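Local coordinates for fanconi-associated nuclease 1 homolog (Pseudomonas aeruginosa, PDB 5Y7Q), which belongs to the FAN1 family of VRR-NUC domain proteins, here in complex with DNA, whose backbone it grips with arginines from a bundle of helices, at residues Ala315-Ser318 with Leu319-Glu323; His289-Gln293 with Arg294-Leu298; Leu352-Leu355 with Gln356-Gly360; Asp342-Arg345 with Gln346-Arg350. All blocks are in the same frame, centred on the assembly; numbering follows the deposited sequence.

Contact 1. Residues Ala315-Ser318 with Leu319-Glu323; sequences AIRS and LERGE. With nucleotides of chain D.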
# COMPACT_ATOMS: atom_id res chain seq x y z
N ALA A 315 -18.54 3.36 -13.58
CA ALA A 315 -19.27 4.41 -14.28
C ALA A 315 -20.61 3.88 -14.80
O ALA A 315 -21.65 4.55 -14.67
CB ALA A 315 -18.42 4.99 -15.40
N ILE A 316 -20.62 2.69 -15.42
CA ILE A 316 -21.89 2.08 -15.83
C ILE A 316 -22.83 1.99 -14.64
O ILE A 316 -23.98 2.46 -14.68
CB ILE A 316 -21.67 0.69 -16.46
CG1 ILE A 316 -20.76 0.79 -17.67
CG2 ILE A 316 -23.00 0.08 -16.85
CD1 ILE A 316 -19.97 -0.45 -17.94
N ARG A 317 -22.35 1.40 -13.55
CA ARG A 317 -23.20 1.24 -12.38
C ARG A 317 -23.66 2.59 -11.84
O ARG A 317 -24.80 2.70 -11.37
CB ARG A 317 -22.46 0.44 -11.31
CG ARG A 317 -23.23 0.27 -10.01
CD ARG A 317 -24.62 -0.35 -10.20
NE ARG A 317 -25.38 -0.36 -8.94
CZ ARG A 317 -26.68 -0.60 -8.85
NH1 ARG A 317 -27.39 -0.87 -9.94
NH2 ARG A 317 -27.28 -0.58 -7.66
N SER A 318 -22.82 3.64 -11.91
CA SER A 318 -23.27 4.95 -11.45
C SER A 318 -24.37 5.51 -12.34
O SER A 318 -25.37 6.04 -11.83
CB SER A 318 -22.11 5.93 -11.38
OG SER A 318 -21.29 5.67 -10.26
N LEU A 319 -24.22 5.40 -13.66
CA LEU A 319 -25.29 5.85 -14.54
C LEU A 319 -26.59 5.12 -14.21
O LEU A 319 -27.64 5.76 -14.05
CB LEU A 319 -24.90 5.65 -16.00
CG LEU A 319 -23.87 6.62 -16.59
CD1 LEU A 319 -23.09 6.02 -17.76
CD2 LEU A 319 -24.50 7.96 -16.98
N GLU A 320 -26.51 3.79 -14.06
CA GLU A 320 -27.71 3.05 -13.68
C GLU A 320 -28.33 3.62 -12.40
O GLU A 320 -29.54 3.87 -12.34
CB GLU A 320 -27.39 1.56 -13.52
CG GLU A 320 -28.63 0.68 -13.48
CD GLU A 320 -28.34 -0.75 -13.01
OE1 GLU A 320 -29.23 -1.63 -13.15
OE2 GLU A 320 -27.23 -1.00 -12.49
N ARG A 321 -27.51 3.84 -11.36
CA ARG A 321 -28.03 4.42 -10.13
C ARG A 321 -28.62 5.81 -10.37
O ARG A 321 -29.62 6.17 -9.73
CB ARG A 321 -26.93 4.46 -9.06
CG ARG A 321 -27.07 3.38 -7.98
CD ARG A 321 -25.75 2.94 -7.30
NE ARG A 321 -25.41 3.63 -6.05
CZ ARG A 321 -26.16 3.69 -4.95
NH1 ARG A 321 -27.37 3.13 -4.89
NH2 ARG A 321 -25.70 4.33 -3.88
N GLY A 322 -28.06 6.58 -11.29
CA GLY A 322 -28.61 7.89 -11.58
C GLY A 322 -29.81 7.90 -12.50
O GLY A 322 -30.17 8.95 -13.05
N GLU A 323 -30.41 6.72 -12.70
CA GLU A 323 -31.52 6.52 -13.63
C GLU A 323 -31.16 6.94 -15.06
O GLU A 323 -32.04 7.27 -15.85
CB GLU A 323 -32.78 7.23 -13.13
CG GLU A 323 -33.27 6.65 -11.78
CD GLU A 323 -34.54 7.32 -11.23
OE1 GLU A 323 -35.07 8.26 -11.87
OE2 GLU A 323 -35.01 6.89 -10.14
P DA D 3 -24.23 -1.26 -5.22
OP1 DA D 3 -24.38 -0.12 -6.15
OP2 DA D 3 -22.96 -2.02 -5.27
O5' DA D 3 -24.48 -0.77 -3.71
C5' DA D 3 -25.70 -0.10 -3.37
C4' DA D 3 -25.69 0.43 -1.94
O4' DA D 3 -25.46 -0.64 -1.01
C3' DA D 3 -24.63 1.45 -1.60
O3' DA D 3 -25.07 2.17 -0.47
C2' DA D 3 -23.44 0.55 -1.27
C1' DA D 3 -24.15 -0.54 -0.48
N9 DA D 3 -23.59 -1.86 -0.59
C8 DA D 3 -23.29 -2.54 -1.73
N7 DA D 3 -22.86 -3.76 -1.51
C5 DA D 3 -22.92 -3.89 -0.13
C6 DA D 3 -22.61 -4.95 0.73
N6 DA D 3 -22.15 -6.13 0.30
N1 DA D 3 -22.78 -4.75 2.06
C2 DA D 3 -23.24 -3.57 2.48
N3 DA D 3 -23.57 -2.50 1.76
C4 DA D 3 -23.39 -2.73 0.45
P DA D 2 -24.97 -6.76 -8.56
OP1 DA D 2 -24.60 -5.80 -9.62
OP2 DA D 2 -23.96 -7.75 -8.15
O5' DA D 2 -25.40 -5.95 -7.24
C5' DA D 2 -26.67 -5.28 -7.18
C4' DA D 2 -26.66 -4.26 -6.07
O4' DA D 2 -26.88 -4.94 -4.80
C3' DA D 2 -25.32 -3.53 -5.93
O3' DA D 2 -25.51 -2.20 -5.53
C2' DA D 2 -24.63 -4.32 -4.84
C1' DA D 2 -25.79 -4.65 -3.94
N9 DA D 2 -25.48 -5.80 -3.13
C8 DA D 2 -24.97 -7.00 -3.56
N7 DA D 2 -24.73 -7.84 -2.59
C5 DA D 2 -25.08 -7.14 -1.45
C6 DA D 2 -25.06 -7.47 -0.09
N6 DA D 2 -24.66 -8.66 0.36
N1 DA D 2 -25.48 -6.54 0.79
C2 DA D 2 -25.88 -5.35 0.33
N3 DA D 2 -25.94 -4.92 -0.93
C4 DA D 2 -25.53 -5.87 -1.77
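Arg-317 and Glu-320, one helical turn apart, meet in a salt bridge of 2.6 Å between Arg-317 NH1 and Glu-320 OE2. The guanidinium and carboxylate planes stand 79° apart: the oxygen lies in the guanidinium plane, whereas the nitrogen approaches OE2 from above the carboxylate. At another part of the same edge, Arg-317 NE donates to OP1 of DA3 of chain D over 3.0 Å in a nearly straight bond. NH2 adds only weak bonds, one to the same OP1 and one to O3' of DA2 of chain D, so the guanidinium spans the junction between the two nucleotides. With CG anti to the backbone N (chi1 177°) and a bend at chi2, the chain carries this group alongside Arg-321, whose CG covers one guanidinium face. Arg-321 itself makes a looser approach to the DNA, with CD 3.5 Å from OP1 of DA3 of chain D and its guanidinium face turned to the sugar. Both arginines ride on the last turns of helix 311-321, which closes in a Schellman motif with Glu-323 at positive phi as its C-prime residue. At this end Gly-322, the first non-helical residue, still bonds through its N to Ser-318 O at 2.8 Å. Further out, Ser-318 OG bonds back to Arg-314 O, and Leu-319 packs against helices 296-304 and 325-337.

Contact 2. Residues His289-Gln293 with Arg294-Leu298; sequences HCEKQ and RDFDL. With nucleotides of chain D.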
# COMPACT_ATOMS: atom_id res chain seq x y z
N HIS A 289 -16.25 8.72 -3.35
CA HIS A 289 -16.82 9.68 -2.41
C HIS A 289 -18.12 10.25 -2.96
O HIS A 289 -19.12 10.34 -2.24
CB HIS A 289 -15.80 10.78 -2.13
CG HIS A 289 -16.32 11.88 -1.25
ND1 HIS A 289 -16.65 11.68 0.07
CD2 HIS A 289 -16.58 13.18 -1.52
CE1 HIS A 289 -17.08 12.82 0.59
NE2 HIS A 289 -17.05 13.75 -0.36
N CYS A 290 -18.15 10.59 -4.25
CA CYS A 290 -19.36 11.15 -4.84
C CYS A 290 -20.52 10.17 -4.74
O CYS A 290 -21.63 10.53 -4.34
CB CYS A 290 -19.13 11.51 -6.29
SG CYS A 290 -18.19 12.99 -6.49
N GLU A 291 -20.26 8.92 -5.12
CA GLU A 291 -21.29 7.89 -5.07
C GLU A 291 -21.83 7.75 -3.65
O GLU A 291 -23.03 7.55 -3.45
CB GLU A 291 -20.71 6.57 -5.57
CG GLU A 291 -21.62 5.75 -6.48
CD GLU A 291 -20.97 4.43 -6.92
OE1 GLU A 291 -19.72 4.39 -7.11
OE2 GLU A 291 -21.71 3.43 -7.04
N LYS A 292 -20.95 7.88 -2.65
CA LYS A 292 -21.42 7.85 -1.27
C LYS A 292 -22.40 8.98 -0.99
O LYS A 292 -23.46 8.77 -0.38
CB LYS A 292 -20.23 7.92 -0.31
CG LYS A 292 -19.49 6.59 -0.17
CD LYS A 292 -19.01 6.33 1.26
CE LYS A 292 -20.08 6.64 2.31
NZ LYS A 292 -21.45 6.07 2.03
N GLN A 293 -22.08 10.19 -1.46
CA GLN A 293 -22.96 11.35 -1.35
C GLN A 293 -24.21 11.22 -2.21
O GLN A 293 -25.04 12.14 -2.20
CB GLN A 293 -22.21 12.63 -1.74
CG GLN A 293 -21.72 13.45 -0.56
CD GLN A 293 -21.18 12.59 0.57
OE1 GLN A 293 -21.78 12.50 1.64
NE2 GLN A 293 -20.04 11.96 0.33
N ARG A 294 -24.32 10.15 -3.00
CA ARG A 294 -25.43 9.96 -3.92
C ARG A 294 -25.47 11.04 -4.99
O ARG A 294 -26.53 11.33 -5.56
CB ARG A 294 -26.78 9.88 -3.19
CG ARG A 294 -26.73 9.05 -1.92
CD ARG A 294 -28.11 8.63 -1.46
NE ARG A 294 -28.44 7.28 -1.94
CZ ARG A 294 -29.16 7.02 -3.03
NH1 ARG A 294 -29.64 8.01 -3.78
NH2 ARG A 294 -29.40 5.76 -3.37
N ASP A 295 -24.31 11.61 -5.34
CA ASP A 295 -24.22 12.49 -6.50
C ASP A 295 -23.71 11.60 -7.63
O ASP A 295 -22.51 11.42 -7.84
CB ASP A 295 -23.30 13.67 -6.23
CG ASP A 295 -23.08 14.55 -7.46
OD1 ASP A 295 -22.10 15.33 -7.44
OD2 ASP A 295 -23.88 14.48 -8.43
N PHE A 296 -24.66 11.10 -8.42
CA PHE A 296 -24.37 10.03 -9.34
C PHE A 296 -23.84 10.54 -10.66
O PHE A 296 -22.99 9.90 -11.28
CB PHE A 296 -25.62 9.19 -9.52
CG PHE A 296 -25.98 8.43 -8.30
CD1 PHE A 296 -25.01 7.68 -7.65
CD2 PHE A 296 -27.25 8.49 -7.76
CE1 PHE A 296 -25.31 6.96 -6.50
CE2 PHE A 296 -27.55 7.79 -6.60
CZ PHE A 296 -26.57 7.02 -5.97
N ASP A 297 -24.32 11.70 -11.09
CA ASP A 297 -23.83 12.26 -12.33
C ASP A 297 -22.34 12.60 -12.21
O ASP A 297 -21.54 12.24 -13.08
CB ASP A 297 -24.68 13.47 -12.71
CG ASP A 297 -26.18 13.11 -12.85
OD1 ASP A 297 -26.49 11.91 -12.97
OD2 ASP A 297 -27.03 14.02 -12.84
N LEU A 298 -21.95 13.21 -11.10
CA LEU A 298 -20.54 13.57 -10.95
C LEU A 298 -19.67 12.34 -10.79
O LEU A 298 -18.57 12.28 -11.35
CB LEU A 298 -20.37 14.53 -9.79
CG LEU A 298 -18.94 14.98 -9.47
CD1 LEU A 298 -18.18 15.41 -10.71
CD2 LEU A 298 -19.01 16.11 -8.45
P DT D 4 -24.13 3.27 0.21
OP1 DT D 4 -24.97 4.13 1.07
OP2 DT D 4 -23.30 3.88 -0.86
O5' DT D 4 -23.18 2.43 1.15
C5' DT D 4 -21.94 2.95 1.49
C4' DT D 4 -21.40 2.26 2.71
O4' DT D 4 -21.44 0.83 2.49
C3' DT D 4 -19.94 2.58 3.01
O3' DT D 4 -19.66 2.31 4.38
C2' DT D 4 -19.26 1.56 2.12
C1' DT D 4 -20.11 0.36 2.48
N1 DT D 4 -20.00 -0.77 1.56
C2 DT D 4 -19.92 -2.02 2.10
O2 DT D 4 -19.94 -2.22 3.31
N3 DT D 4 -19.81 -3.05 1.21
C4 DT D 4 -19.78 -2.95 -0.17
O4 DT D 4 -19.68 -3.94 -0.90
C5 DT D 4 -19.87 -1.59 -0.68
C6 DT D 4 -19.98 -0.57 0.19
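Cys-290 and Leu-298 form the close-packed apolar side of this turn, with Cys-290 SG 3.7 Å from Leu-298 CG; Leu-258, Ala-299 and Leu-302 also pack on the cysteine. On another side of the turn, Glu-291 CG meets the edge of the Phe-296 ring in its plane, 3.9 Å from CE1, and the two side chains cross at about a right angle. Between these contacts the backbone reverses in a Schellman motif: Arg-294, at positive phi, bonds through its N to Glu-291 O at 2.9 Å, and Asp-295 N reaches Cys-290 O at 3.1 Å. Helix 273-292 ends here, and Asp-295 takes the N-cap position of helix 296-304. The exposed side is looser. Gln-293 NE2 returns to His-289 O in a weak bond, while Lys-292, bent at chi2, chi3 and chi4, brings NZ within 3.2 Å of C5' of DT4 of chain D. Phe-296 CZ lies over one face of the Arg-294 guanidinium, toward its rim. Glu-291 OE1 is hydrogen-bonded to Tyr-303 OH, and OE2 forms a salt bridge with Arg-314; the arginine would favour the charged form and offset the negative charge beside the DNA.

Contact 3. Residues Leu352-Leu355 with Gln356-Gly360; sequences LPRL and QGKLG. With nucleotides of chain D.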
# COMPACT_ATOMS: atom_id res chain seq x y z
N LEU A 352 -25.33 -5.91 -17.96
CA LEU A 352 -26.00 -5.91 -19.26
C LEU A 352 -27.45 -6.35 -19.20
O LEU A 352 -28.32 -5.56 -19.58
CB LEU A 352 -25.17 -6.76 -20.23
CG LEU A 352 -24.88 -6.04 -21.53
CD1 LEU A 352 -25.62 -6.71 -22.67
CD2 LEU A 352 -25.32 -4.61 -21.40
N PRO A 353 -27.80 -7.54 -18.69
CA PRO A 353 -29.21 -7.97 -18.79
C PRO A 353 -30.15 -7.11 -17.97
O PRO A 353 -31.33 -6.98 -18.32
CB PRO A 353 -29.18 -9.42 -18.26
CG PRO A 353 -27.73 -9.78 -18.13
CD PRO A 353 -27.00 -8.49 -17.91
N ARG A 354 -29.67 -6.54 -16.86
CA ARG A 354 -30.53 -5.70 -16.04
C ARG A 354 -30.79 -4.37 -16.73
O ARG A 354 -31.91 -3.82 -16.64
CB ARG A 354 -29.87 -5.51 -14.69
CG ARG A 354 -30.53 -4.51 -13.82
CD ARG A 354 -29.95 -4.66 -12.44
NE ARG A 354 -28.54 -4.29 -12.40
CZ ARG A 354 -27.65 -4.81 -11.56
NH1 ARG A 354 -28.01 -5.75 -10.69
NH2 ARG A 354 -26.39 -4.40 -11.60
N LEU A 355 -29.79 -3.85 -17.45
CA LEU A 355 -29.98 -2.69 -18.31
C LEU A 355 -30.88 -3.01 -19.50
O LEU A 355 -31.73 -2.20 -19.88
CB LEU A 355 -28.64 -2.19 -18.81
CG LEU A 355 -27.71 -1.81 -17.68
CD1 LEU A 355 -26.41 -1.43 -18.29
CD2 LEU A 355 -28.33 -0.66 -16.89
N GLN A 356 -30.68 -4.16 -20.13
CA GLN A 356 -31.55 -4.56 -21.22
C GLN A 356 -32.99 -4.58 -20.75
O GLN A 356 -33.89 -4.07 -21.43
CB GLN A 356 -31.13 -5.93 -21.74
CG GLN A 356 -29.77 -5.95 -22.35
CD GLN A 356 -29.34 -7.34 -22.78
OE1 GLN A 356 -28.63 -7.48 -23.77
NE2 GLN A 356 -29.78 -8.36 -22.05
N GLY A 357 -33.23 -5.15 -19.57
CA GLY A 357 -34.58 -5.16 -19.04
C GLY A 357 -35.09 -3.76 -18.79
O GLY A 357 -36.24 -3.44 -19.08
N LYS A 358 -34.22 -2.88 -18.26
CA LYS A 358 -34.64 -1.52 -17.99
C LYS A 358 -34.93 -0.73 -19.26
O LYS A 358 -35.62 0.29 -19.18
CB LYS A 358 -33.59 -0.79 -17.15
CG LYS A 358 -33.81 -0.95 -15.64
CD LYS A 358 -32.50 -1.23 -14.92
CE LYS A 358 -32.66 -1.33 -13.41
NZ LYS A 358 -33.48 -2.50 -12.99
N LEU A 359 -34.44 -1.16 -20.42
CA LEU A 359 -34.81 -0.53 -21.68
C LEU A 359 -36.00 -1.23 -22.35
O LEU A 359 -36.35 -0.90 -23.49
CB LEU A 359 -33.61 -0.50 -22.64
CG LEU A 359 -32.42 0.31 -22.09
CD1 LEU A 359 -31.42 0.69 -23.18
CD2 LEU A 359 -32.90 1.55 -21.36
N GLY A 360 -36.62 -2.19 -21.66
CA GLY A 360 -37.68 -2.96 -22.25
C GLY A 360 -37.25 -3.82 -23.42
O GLY A 360 -38.02 -4.00 -24.37
P DA D 2 -24.97 -6.76 -8.56
OP1 DA D 2 -24.60 -5.80 -9.62
OP2 DA D 2 -23.96 -7.75 -8.15
O5' DA D 2 -25.40 -5.95 -7.24
C5' DA D 2 -26.67 -5.28 -7.18
C4' DA D 2 -26.66 -4.26 -6.07
O4' DA D 2 -26.88 -4.94 -4.80
C3' DA D 2 -25.32 -3.53 -5.93
O3' DA D 2 -25.51 -2.20 -5.53
C2' DA D 2 -24.63 -4.32 -4.84
C1' DA D 2 -25.79 -4.65 -3.94
N9 DA D 2 -25.48 -5.80 -3.13
C8 DA D 2 -24.97 -7.00 -3.56
N7 DA D 2 -24.73 -7.84 -2.59
C5 DA D 2 -25.08 -7.14 -1.45
C6 DA D 2 -25.06 -7.47 -0.09
N6 DA D 2 -24.66 -8.66 0.36
N1 DA D 2 -25.48 -6.54 0.79
C2 DA D 2 -25.88 -5.35 0.33
N3 DA D 2 -25.94 -4.92 -0.93
C4 DA D 2 -25.53 -5.87 -1.77
P DG D 1 -31.07 -9.04 -9.71
OP1 DG D 1 -31.70 -7.89 -10.40
OP2 DG D 1 -31.85 -10.26 -9.40
O5' DG D 1 -29.76 -9.49 -10.52
C5' DG D 1 -28.60 -9.95 -9.82
C4' DG D 1 -28.25 -8.98 -8.70
O4' DG D 1 -28.77 -9.46 -7.44
C3' DG D 1 -26.75 -8.75 -8.46
O3' DG D 1 -26.33 -7.49 -9.03
C2' DG D 1 -26.63 -8.75 -6.93
C1' DG D 1 -28.08 -8.76 -6.46
N9 DG D 1 -28.20 -9.41 -5.17
C8 DG D 1 -27.90 -10.71 -4.86
N7 DG D 1 -28.04 -10.97 -3.59
C5 DG D 1 -28.41 -9.76 -3.03
C6 DG D 1 -28.71 -9.43 -1.68
O6 DG D 1 -28.68 -10.15 -0.68
N1 DG D 1 -29.05 -8.08 -1.55
C2 DG D 1 -29.11 -7.18 -2.59
N2 DG D 1 -29.46 -5.93 -2.26
N3 DG D 1 -28.84 -7.48 -3.85
C4 DG D 1 -28.50 -8.78 -3.99
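Gln-356 lies across Leu-352 and Pro-353 of the preceding turn, its amide set against carbon from both residues. OE1 is 3.3 Å from Leu-352 CD1, and NE2 is equally close to Pro-353 CA at 3.3 Å. The chain gets there by placing CG beside its own backbone N (chi1 -64°) and running extended from that point, so that CG also passes Leu-352 O. Leu-355 packs on Ile-316 and Glu-320 of helix 311-321, while its carbonyl O accepts from Leu-359 N at 3.0 Å. On a different side of the helix, Lys-358 lies alongside Arg-354 and points the same way. Its CD packs on Arg-354 O at 3.2 Å, and NZ comes to 3.7 Å from Arg-354 CG. These residues belong to the last turns of helix 342-358, which is kinked at Pro-353, where the ring nitrogen has no bond to the preceding turn. A Schellman motif with Gly-360 at positive phi ends the helix. Arg-354 continues beyond the lysine to the DNA: NH1 bonds to O3' of DG1 of chain D at 2.9 Å, and NH2 to OP1 of DA2 of chain D at 3.0 Å. Both acceptors sit at the guanidinium edge, near its plane, and the bond to OP1 is almost straight at 171°. Glu-320 holds NE in a salt bridge, a third partner that should restrict the group's rotation.

Contact 4. Residues Asp342-Arg345 with Gln346-Arg350; sequences DAER and QGLAR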
# COMPACT_ATOMS: atom_id res chain seq x y z
N ASP A 342 -10.87 -9.87 -16.72
CA ASP A 342 -11.89 -10.88 -16.47
C ASP A 342 -12.90 -10.38 -15.45
O ASP A 342 -14.09 -10.69 -15.56
CB ASP A 342 -11.25 -12.19 -16.01
CG ASP A 342 -10.60 -12.95 -17.16
OD1 ASP A 342 -9.73 -13.82 -16.90
OD2 ASP A 342 -10.95 -12.67 -18.33
N ALA A 343 -12.45 -9.56 -14.49
CA ALA A 343 -13.37 -8.92 -13.56
C ALA A 343 -14.41 -8.10 -14.30
O ALA A 343 -15.59 -8.07 -13.93
CB ALA A 343 -12.61 -8.03 -12.58
N GLU A 344 -14.00 -7.44 -15.38
CA GLU A 344 -14.94 -6.61 -16.10
C GLU A 344 -15.91 -7.47 -16.89
O GLU A 344 -17.11 -7.17 -16.92
CB GLU A 344 -14.18 -5.62 -16.99
CG GLU A 344 -15.10 -4.65 -17.72
CD GLU A 344 -14.45 -3.32 -18.02
OE1 GLU A 344 -14.27 -2.51 -17.07
OE2 GLU A 344 -14.12 -3.08 -19.21
N ARG A 345 -15.44 -8.57 -17.49
CA ARG A 345 -16.35 -9.51 -18.15
C ARG A 345 -17.42 -9.99 -17.18
O ARG A 345 -18.63 -9.92 -17.46
CB ARG A 345 -15.59 -10.70 -18.75
CG ARG A 345 -14.77 -10.40 -20.02
CD ARG A 345 -14.24 -11.67 -20.73
NE ARG A 345 -13.18 -11.39 -21.71
CZ ARG A 345 -13.37 -11.26 -23.03
NH1 ARG A 345 -14.59 -11.40 -23.55
NH2 ARG A 345 -12.34 -11.01 -23.84
N GLN A 346 -17.00 -10.44 -16.00
CA GLN A 346 -17.94 -10.99 -15.05
C GLN A 346 -18.96 -9.94 -14.61
O GLN A 346 -20.16 -10.24 -14.51
CB GLN A 346 -17.18 -11.58 -13.86
CG GLN A 346 -18.04 -11.91 -12.66
CD GLN A 346 -17.21 -12.26 -11.46
OE1 GLN A 346 -15.99 -12.15 -11.50
NE2 GLN A 346 -17.86 -12.69 -10.38
N GLY A 347 -18.51 -8.69 -14.38
CA GLY A 347 -19.43 -7.63 -13.95
C GLY A 347 -20.43 -7.23 -15.02
O GLY A 347 -21.62 -7.01 -14.73
N LEU A 348 -19.98 -7.12 -16.27
CA LEU A 348 -20.90 -6.86 -17.38
C LEU A 348 -21.93 -7.97 -17.52
O LEU A 348 -23.06 -7.72 -17.97
CB LEU A 348 -20.13 -6.71 -18.69
CG LEU A 348 -19.15 -5.55 -18.82
CD1 LEU A 348 -18.29 -5.67 -20.08
CD2 LEU A 348 -19.93 -4.26 -18.84
N ALA A 349 -21.57 -9.20 -17.15
CA ALA A 349 -22.54 -10.28 -17.25
C ALA A 349 -23.76 -10.04 -16.36
O ALA A 349 -24.84 -10.54 -16.67
CB ALA A 349 -21.87 -11.61 -16.90
N ARG A 350 -23.59 -9.34 -15.23
CA ARG A 350 -24.75 -8.97 -14.42
C ARG A 350 -25.40 -7.68 -14.93
O ARG A 350 -26.64 -7.57 -14.95
CB ARG A 350 -24.37 -8.80 -12.96
CG ARG A 350 -23.56 -9.92 -12.39
CD ARG A 350 -22.80 -9.39 -11.21
NE ARG A 350 -22.03 -10.43 -10.56
CZ ARG A 350 -21.06 -10.20 -9.69
NH1 ARG A 350 -20.74 -8.94 -9.38
NH2 ARG A 350 -20.40 -11.21 -9.14
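Leu-348 lies over the carbonyl of Glu-344, one turn back in the same helix, with its CG 3.2 Å from Glu-344 O. Its CD1 branch reaches the aliphatic part of the glutamate, 4.1 Å from Glu-344 CG, and the two side chains cross at a slant. The glutamate sets CG anti to its backbone N (chi1 -176°) and then extends, which carries the carboxylate clear of the leucine to Arg-312. OE2 forms a salt bridge with that arginine and also accepts a hydrogen bond from Glu-340 N, so the charge of this buried side chain is met by two donors. Near the start of the helix, Ser-341 OG accepts from Glu-344 N.

Beneath the side chains the backbone bonds run in regular i to i+4 order. Leu-348 N meets Glu-344 O at 2.9 Å with an N-H...O angle of 172°, and Gln-346 N reaches Asp-342 O at 3.0 Å. The bond from Ala-349 N to Arg-345 O, also 3.0 Å, is more bent at 143°. Gln-346 packs its CB against Asp-342 O, while the rest of its chain extends to Asp-553 and Arg-557 of helix 553-564. Arg-350 makes its salt bridge with Asp-553 as well. Leu-348 meanwhile packs on Leu-313 and Ile-316 of helix 311-321 and on Ala-335 and Ser-336 of helix 325-337. The segment is thus an amphipathic alpha-helical turn: its leucine packs against helices 311-321 and 325-337, and its polar face meets helix 553-564 of the VRR-NUC domain, so the turn joins the helical bundle to that domain.

Contact 1 is the most buried of the four, contact 2 lies at the surface, and contacts 3 and 4 are intermediate. Contacts 3 and 4 share helix 342-358, contact 4 near its start and contact 3 at its end; contact 1 closes helix 311-321, and contact 2 joins helices 273-292 and 296-304. Contact 1 touches all the others, whereas contact 2 touches neither 3 nor 4. The links of contact 1 differ in kind: a salt bridge to contact 3, apolar packing between Ile-316 and Leu-348 to contact 4, and mainly arginine packing to contact 2. Contacts 1 and 3 hydrogen-bond the DNA backbone through arginines, while contact 4 is chiefly helix packing.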